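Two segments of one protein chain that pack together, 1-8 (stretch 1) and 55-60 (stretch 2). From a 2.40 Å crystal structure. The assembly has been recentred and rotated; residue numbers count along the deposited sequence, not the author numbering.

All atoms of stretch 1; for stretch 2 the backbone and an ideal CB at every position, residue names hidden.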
# COMPACT_ATOMS: atom_id res chain seq x y z
N TRP A 1 -5.83 1.30 18.49
CA TRP A 1 -5.66 0.57 17.24
C TRP A 1 -4.21 0.55 16.76
O TRP A 1 -3.53 1.58 16.77
CB TRP A 1 -6.54 1.15 16.13
CG TRP A 1 -6.20 0.58 14.77
CD1 TRP A 1 -5.30 1.10 13.88
CD2 TRP A 1 -6.71 -0.62 14.17
NE1 TRP A 1 -5.23 0.30 12.76
CE2 TRP A 1 -6.09 -0.76 12.92
CE3 TRP A 1 -7.65 -1.58 14.58
CZ2 TRP A 1 -6.36 -1.83 12.05
CZ3 TRP A 1 -7.92 -2.65 13.72
CH2 TRP A 1 -7.28 -2.76 12.47
N GLN A 2 -3.76 -0.62 16.32
CA GLN A 2 -2.50 -0.81 15.62
C GLN A 2 -2.75 -1.49 14.29
O GLN A 2 -3.57 -2.41 14.21
CB GLN A 2 -1.52 -1.66 16.44
CG GLN A 2 -1.21 -1.11 17.82
CD GLN A 2 -0.36 -2.08 18.63
OE1 GLN A 2 -0.79 -3.19 18.94
NE2 GLN A 2 0.86 -1.66 18.97
N PRO A 3 -2.09 -1.05 13.22
CA PRO A 3 -2.28 -1.69 11.90
C PRO A 3 -1.64 -3.06 11.85
O PRO A 3 -0.69 -3.34 12.60
CB PRO A 3 -1.59 -0.71 10.94
CG PRO A 3 -0.54 -0.07 11.77
CD PRO A 3 -1.14 0.08 13.16
N PRO A 4 -2.13 -3.94 10.98
CA PRO A 4 -1.46 -5.23 10.74
C PRO A 4 -0.11 -5.03 10.08
O PRO A 4 0.22 -3.96 9.56
CB PRO A 4 -2.43 -5.97 9.82
CG PRO A 4 -3.21 -4.89 9.12
CD PRO A 4 -3.33 -3.78 10.14
N TRP A 5 0.68 -6.12 10.08
CA TRP A 5 2.11 -6.03 9.77
C TRP A 5 2.34 -5.53 8.35
O TRP A 5 3.28 -4.76 8.10
CB TRP A 5 2.77 -7.40 9.96
CG TRP A 5 2.36 -8.41 8.91
CD1 TRP A 5 1.26 -9.23 8.95
CD2 TRP A 5 3.01 -8.67 7.66
NE1 TRP A 5 1.19 -9.98 7.81
CE2 TRP A 5 2.25 -9.66 7.00
CE3 TRP A 5 4.15 -8.16 7.03
CZ2 TRP A 5 2.61 -10.17 5.73
CZ3 TRP A 5 4.51 -8.66 5.76
CH2 TRP A 5 3.74 -9.65 5.13
N TYR A 6 1.52 -5.97 7.39
CA TYR A 6 1.80 -5.63 6.01
C TYR A 6 1.60 -4.15 5.74
O TYR A 6 2.20 -3.62 4.79
CB TYR A 6 0.95 -6.47 5.06
CG TYR A 6 -0.52 -6.53 5.39
CD1 TYR A 6 -1.41 -5.60 4.86
CD2 TYR A 6 -1.04 -7.54 6.20
CE1 TYR A 6 -2.76 -5.66 5.14
CE2 TYR A 6 -2.38 -7.62 6.48
CZ TYR A 6 -3.25 -6.68 5.95
OH TYR A 6 -4.60 -6.74 6.22
N CYS A 7 0.81 -3.46 6.56
CA CYS A 7 0.65 -2.02 6.44
C CYS A 7 1.89 -1.25 6.88
O CYS A 7 1.97 -0.04 6.63
CB CYS A 7 -0.57 -1.57 7.26
SG CYS A 7 -2.10 -2.37 6.72
N LYS A 8 2.84 -1.91 7.53
CA LYS A 8 4.06 -1.26 7.98
C LYS A 8 5.24 -1.51 7.05
O LYS A 8 6.33 -0.99 7.31
CB LYS A 8 4.43 -1.75 9.39
CG LYS A 8 3.72 -1.04 10.53
CD LYS A 8 3.46 -2.01 11.70
CE LYS A 8 4.15 -1.59 12.99
NZ LYS A 8 3.71 -2.49 14.14
N UNK A 55 -9.72 -0.05 5.06
CA UNK A 55 -10.34 -1.18 5.75
C UNK A 55 -9.29 -2.02 6.45
O UNK A 55 -9.42 -2.33 7.64
CB UNK A 55 -11.14 -2.04 4.77
N UNK A 56 -8.22 -2.37 5.73
CA UNK A 56 -7.24 -3.31 6.28
C UNK A 56 -6.28 -2.63 7.24
O UNK A 56 -5.96 -3.18 8.29
CB UNK A 56 -6.45 -3.98 5.15
N UNK A 57 -5.81 -1.43 6.91
CA UNK A 57 -4.75 -0.80 7.69
C UNK A 57 -5.28 0.07 8.82
O UNK A 57 -4.60 0.23 9.84
CB UNK A 57 -3.86 0.04 6.77
N UNK A 58 -6.47 0.67 8.66
CA UNK A 58 -7.05 1.44 9.74
C UNK A 58 -8.15 0.70 10.48
O UNK A 58 -8.50 1.09 11.60
CB UNK A 58 -7.60 2.76 9.19
N UNK A 59 -8.68 -0.38 9.91
CA UNK A 59 -9.82 -1.04 10.50
C UNK A 59 -11.14 -0.39 10.17
O UNK A 59 -12.14 -0.69 10.82
CB UNK A 59 -9.65 -1.10 12.02
N UNK A 60 -11.18 0.48 9.17
CA UNK A 60 -12.41 1.16 8.81
C UNK A 60 -13.49 0.19 8.37
O UNK A 60 -14.66 0.36 8.74
OXT UNK A 60 -13.22 -0.77 7.64
CB UNK A 60 -12.14 2.18 7.70

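Position 55 lies on the helix with its CA-to-CB bond pointing away from stretch 1, and no atom of that stretch comes within 5.5 Å of the ideal CB. The contact therefore imposes no constraint, and almost any helix-compatible side chain would do. The deposited residue is K55, which makes no contact with stretch 1.

At position 56 the CA-to-CB bond points sideways, and the ideal CB stands 3.5 Å from OH of Y6, near the plane of that ring and at its edge. SG of C7 is 4.9 Å from the same CB and CG of P4 is 5.2 Å away. What stretch 1 offers here is a phenol rim and a proline ring beside open space, so a long, flexible side chain with an aliphatic stem would suit: lysine, arginine, glutamine, glutamate or methionine. The deposited residue is K56. Its stem runs past the tyrosine, with CD 3.4 Å from OH of Y6. NZ is hydrogen-bonded elsewhere in the structure. The backbone contributes too, since O of K56 is 3.3 Å from CD of P4.

Position 57 gives the most decisive evidence. Its CA is 5.0 Å from CA of P3, the closest pair of CA atoms across the stretches. Although CA-to-CB points away overall, the ideal CB is only 3.0 Å from SG of C7, too short for a nonbonded contact but right for a carbon two bonds from that sulfur, across a disulfide. Any other residue with a CB would crowd that sulfur, and glycine would leave it without a partner; cysteine is the natural reading. The deposited residue is C57, with chi1 m. Its SG lies 2.0 Å from SG of C7, and the disulfide chi3 is -83°, close to the relaxed left-handed value. The carbonyl is also engaged: NE1 of W1 donates a hydrogen bond to O of C57 at 3.0 Å, with an angle of 142° at the hydrogen.

At position 58 the CB points away, and the nearest visible atom, NE1 of W1, is 4.9 Å from it. Stretch 1 offers only the indole at some distance, so many side chains would fit, medium-sized apolar ones among them. The deposited residue is L58, chi1 m and chi2 t. Its closest link to stretch 1 is through the backbone, with O of L58 3.3 Å from CE2 of W1, over the ring face.

Position 59 has phi 82° and psi 15°, and its ideal CB would clash with CZ3 of W1 at 2.9 Å. At these angles a CB would also be jammed against the preceding carbonyl oxygen, so two independent arguments call for glycine. The deposited residue is G59. Without a CB, its CA sits 4.0 Å from the centroid of the six-membered ring of W1, 27° off the normal, a CH-pi contact.

Position 60 is the C-terminus, pointing away from stretch 1 with nothing within 5.5 Å of its CB; any residue would serve. The deposited one is K60, free of contact with stretch 1.

Stretch 2, residues 55-60: KKCLGK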
# COMPACT_ATOMS: atom_id res chain seq x y z
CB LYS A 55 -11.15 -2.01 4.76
CG LYS A 55 -11.76 -3.27 5.36
CD LYS A 55 -12.91 -3.78 4.52
CE LYS A 55 -12.74 -5.25 4.17
NZ LYS A 55 -14.05 -5.96 4.07
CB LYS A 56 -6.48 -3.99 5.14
CG LYS A 56 -7.36 -4.91 4.29
CD LYS A 56 -6.55 -5.93 3.52
CE LYS A 56 -7.21 -6.31 2.20
NZ LYS A 56 -6.28 -7.05 1.29
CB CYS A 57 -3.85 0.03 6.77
SG CYS A 57 -3.01 -0.99 5.55
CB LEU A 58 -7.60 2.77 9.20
CG LEU A 58 -6.52 3.75 8.72
CD1 LEU A 58 -7.13 4.98 8.06
CD2 LEU A 58 -5.62 4.16 9.86
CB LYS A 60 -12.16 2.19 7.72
CG LYS A 60 -13.41 2.97 7.36
CD LYS A 60 -13.12 4.12 6.43
CE LYS A 60 -14.41 4.75 5.96
NZ LYS A 60 -14.13 5.72 4.89
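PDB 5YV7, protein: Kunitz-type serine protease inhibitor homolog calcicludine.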